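Long-range contact in major exported protein (PDB 3HE1), which is a secreted Hcp-family protein that probably forms ring-shaped hexamers serving as tube components of the type VI secretion system: residues T40-T45 with H57-M62. Sequence-based numbering, arbitrary orientation.
Sequences TAGAFT and HEDQVM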
ATOM      1  N   THR A  40      33.590   0.147  13.590  1.00 20.93           N
ATOM      2  CA  THR A  40      33.423   0.547  12.203  1.00 25.37           C
ATOM      3  C   THR A  40      34.784   0.731  11.520  1.00 28.31           C
ATOM      4  O   THR A  40      34.865   1.253  10.413  1.00 37.44           O
ATOM      5  CB  THR A  40      32.630   1.859  12.129  1.00 40.54           C
ATOM      6  OG1 THR A  40      33.387   2.894  12.768  1.00 29.93           O
ATOM      7  CG2 THR A  40      31.284   1.718  12.845  1.00 26.32           C
ATOM      8  N   ALA A  41      35.849   0.298  12.190  1.00 35.10           N
ATOM      9  CA  ALA A  41      37.215   0.427  11.670  1.00 12.10           C
ATOM     10  C   ALA A  41      37.452  -0.365  10.376  1.00 40.92           C
ATOM     11  O   ALA A  41      37.286  -1.584  10.352  1.00 38.16           O
ATOM     12  CB  ALA A  41      38.226  -0.004  12.735  1.00 32.28           C
ATOM     13  N   GLY A  42      37.859   0.327   9.312  1.00 12.01           N
ATOM     14  CA  GLY A  42      38.100  -0.329   8.038  1.00 34.94           C
ATOM     15  C   GLY A  42      36.840  -0.923   7.428  1.00 42.02           C
ATOM     16  O   GLY A  42      36.901  -1.776   6.535  1.00 38.59           O
ATOM     17  N   ALA A  43      35.693  -0.448   7.910  1.00 25.27           N
ATOM     18  CA  ALA A  43      34.393  -0.965   7.507  1.00 30.86           C
ATOM     19  C   ALA A  43      33.783  -0.321   6.253  1.00 39.98           C
ATOM     20  O   ALA A  43      32.853  -0.885   5.674  1.00 40.99           O
ATOM     21  CB  ALA A  43      33.415  -0.896   8.677  1.00 32.89           C
ATOM     22  N   PHE A  44      34.266   0.852   5.838  1.00 41.40           N
ATOM     23  CA  PHE A  44      33.896   1.376   4.511  1.00 40.44           C
ATOM     24  C   PHE A  44      35.124   1.416   3.608  1.00 41.00           C
ATOM     25  O   PHE A  44      35.767   2.464   3.432  1.00 24.58           O
ATOM     26  CB  PHE A  44      33.193   2.742   4.565  1.00 41.22           C
ATOM     27  CG  PHE A  44      32.384   3.069   3.313  1.00 32.08           C
ATOM     28  CD1 PHE A  44      31.240   2.347   2.996  1.00 35.63           C
ATOM     29  CD2 PHE A  44      32.765   4.102   2.466  1.00 44.59           C
ATOM     30  CE1 PHE A  44      30.495   2.644   1.863  1.00 34.50           C
ATOM     31  CE2 PHE A  44      32.021   4.403   1.330  1.00 35.86           C
ATOM     32  CZ  PHE A  44      30.884   3.675   1.033  1.00 37.21           C
ATOM     33  N   THR A  45      35.429   0.243   3.057  1.00 34.98           N
ATOM     34  CA  THR A  45      36.621   0.008   2.262  1.00 40.85           C
ATOM     35  C   THR A  45      36.262  -0.984   1.161  1.00 39.97           C
ATOM     36  O   THR A  45      35.202  -1.606   1.214  1.00 36.15           O
ATOM     37  CB  THR A  45      37.755  -0.577   3.134  1.00 35.82           C
ATOM     38  OG1 THR A  45      37.381  -1.873   3.619  1.00 32.11           O
ATOM     39  CG2 THR A  45      38.039   0.332   4.323  1.00 18.78           C
ATOM     40  N   HIS A  57      35.958   7.738   4.106  1.00 26.51           N
ATOM     41  CA  HIS A  57      35.160   7.343   5.259  1.00 28.40           C
ATOM     42  C   HIS A  57      35.458   5.913   5.658  1.00 27.49           C
ATOM     43  O   HIS A  57      34.586   5.192   6.130  1.00 15.68           O
ATOM     44  CB  HIS A  57      33.672   7.554   4.980  1.00 29.57           C
ATOM     45  CG  HIS A  57      33.301   8.994   4.813  1.00 36.39           C
ATOM     46  ND1 HIS A  57      33.202   9.599   3.580  1.00 36.81           N
ATOM     47  CD2 HIS A  57      33.038   9.960   5.728  1.00 33.71           C
ATOM     48  CE1 HIS A  57      32.881  10.872   3.739  1.00 48.23           C
ATOM     49  NE2 HIS A  57      32.775  11.115   5.034  1.00 49.65           N
ATOM     50  N   GLU A  58      36.724   5.540   5.488  1.00 37.97           N
ATOM     51  CA  GLU A  58      37.190   4.165   5.650  1.00 26.88           C
ATOM     52  C   GLU A  58      36.918   3.556   7.025  1.00 31.53           C
ATOM     53  O   GLU A  58      36.822   2.343   7.145  1.00 37.36           O
ATOM     54  CB  GLU A  58      38.690   4.070   5.324  1.00 28.24           C
ATOM     55  CG  GLU A  58      39.035   4.260   3.839  1.00 38.25           C
ATOM     56  CD  GLU A  58      39.277   5.721   3.437  1.00 42.51           C
ATOM     57  OE1 GLU A  58      39.137   6.631   4.287  1.00 33.53           O
ATOM     58  OE2 GLU A  58      39.624   5.955   2.257  1.00 33.89           O
ATOM     59  N   ASP A  59      36.800   4.387   8.058  1.00 40.31           N
ATOM     60  CA  ASP A  59      36.595   3.865   9.407  1.00 33.90           C
ATOM     61  C   ASP A  59      35.184   4.123   9.892  1.00 34.28           C
ATOM     62  O   ASP A  59      34.907   4.120  11.095  1.00 23.79           O
ATOM     63  CB  ASP A  59      37.619   4.437  10.386  1.00 30.17           C
ATOM     64  CG  ASP A  59      39.028   4.110   9.986  1.00 35.92           C
ATOM     65  OD1 ASP A  59      39.244   2.982   9.489  1.00 37.43           O
ATOM     66  OD2 ASP A  59      39.909   4.984  10.148  1.00 49.01           O
ATOM     67  N   GLN A  60      34.297   4.344   8.933  1.00 32.36           N
ATOM     68  CA  GLN A  60      32.877   4.438   9.217  1.00 42.75           C
ATOM     69  C   GLN A  60      32.082   3.420   8.415  1.00 39.94           C
ATOM     70  O   GLN A  60      32.618   2.640   7.624  1.00 23.91           O
ATOM     71  CB  GLN A  60      32.347   5.840   8.898  1.00 42.26           C
ATOM     72  CG  GLN A  60      32.694   6.907   9.919  1.00 20.83           C
ATOM     73  CD  GLN A  60      32.575   8.302   9.338  1.00 32.59           C
ATOM     74  OE1 GLN A  60      31.978   9.190   9.944  1.00 39.09           O
ATOM     75  NE2 GLN A  60      33.135   8.497   8.146  1.00 42.31           N
ATOM     76  N   VAL A  61      30.780   3.464   8.633  1.00 33.30           N
ATOM     77  CA  VAL A  61      29.835   2.659   7.894  1.00 39.77           C
ATOM     78  C   VAL A  61      28.853   3.584   7.162  1.00 29.94           C
ATOM     79  O   VAL A  61      28.472   4.635   7.671  1.00 34.37           O
ATOM     80  CB  VAL A  61      29.107   1.684   8.851  1.00 54.64           C
ATOM     81  CG1 VAL A  61      29.423   2.036  10.299  1.00 48.11           C
ATOM     82  CG2 VAL A  61      27.610   1.686   8.603  1.00 79.98           C
HETATM   83  N   MSE A  62      28.462   3.175   5.960  1.00 46.68           N
HETATM   84  CA  MSE A  62      27.550   3.919   5.096  1.00 34.18           C
HETATM   85  C   MSE A  62      26.086   3.741   5.510  1.00 54.83           C
HETATM   86  O   MSE A  62      25.477   2.702   5.235  1.00 54.72           O
HETATM   87  CB  MSE A  62      27.714   3.385   3.680  1.00 21.03           C
HETATM   88  CG  MSE A  62      27.409   4.359   2.577  1.00 70.59           C
HETATM   89 SE   MSE A  62      27.172   3.287   0.986  0.71 61.45          SE
HETATM   90  CE  MSE A  62      25.714   2.157   1.657  1.00 26.34           C
TER
HETATM   91  O   HOH W   1      29.600   0.148   5.380  1.00 30.09           O
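Two beta turns face each other here, and D59 grips the opposing turn from both its side chain and its backbone. T40 to A43 form a type II turn, H57 to Q60 a type I turn. OD1 of D59 accepts a hydrogen bond from G42 N at 3.0 Å, through its anti lone pair. The carbonyl O of D59 takes the hydroxyl OG1 of T40 at 2.6 Å. T40 can reach it because OG1 sits between its own backbone N and carbonyl carbon (chi1 63°). A third bond runs from F44 N to E58 O, 3.2 Å, with the donor well above the carbonyl plane. E58 CA also gives a nearly straight CA-H...O contact to F44 O. F44 carries the apolar part. With CG anti to the backbone N (chi1 -160°), the ring reaches M62, where F44 CE1 packs on M62 CB at 3.4 Å. The selenium of selenomethionine M62 makes an oblique Met-aromatic contact, 4.6 Å from SE to the F44 ring centroid. T45 is the N-cap of helix 46-49: its OG1 accepts from S48 N and donates to G42 O. That helix lies in the link between the two turns, while V61 and M62 begin strand 61-71, which pairs with strand 27-33, whose Y28 meets the F44 ring edge-to-face.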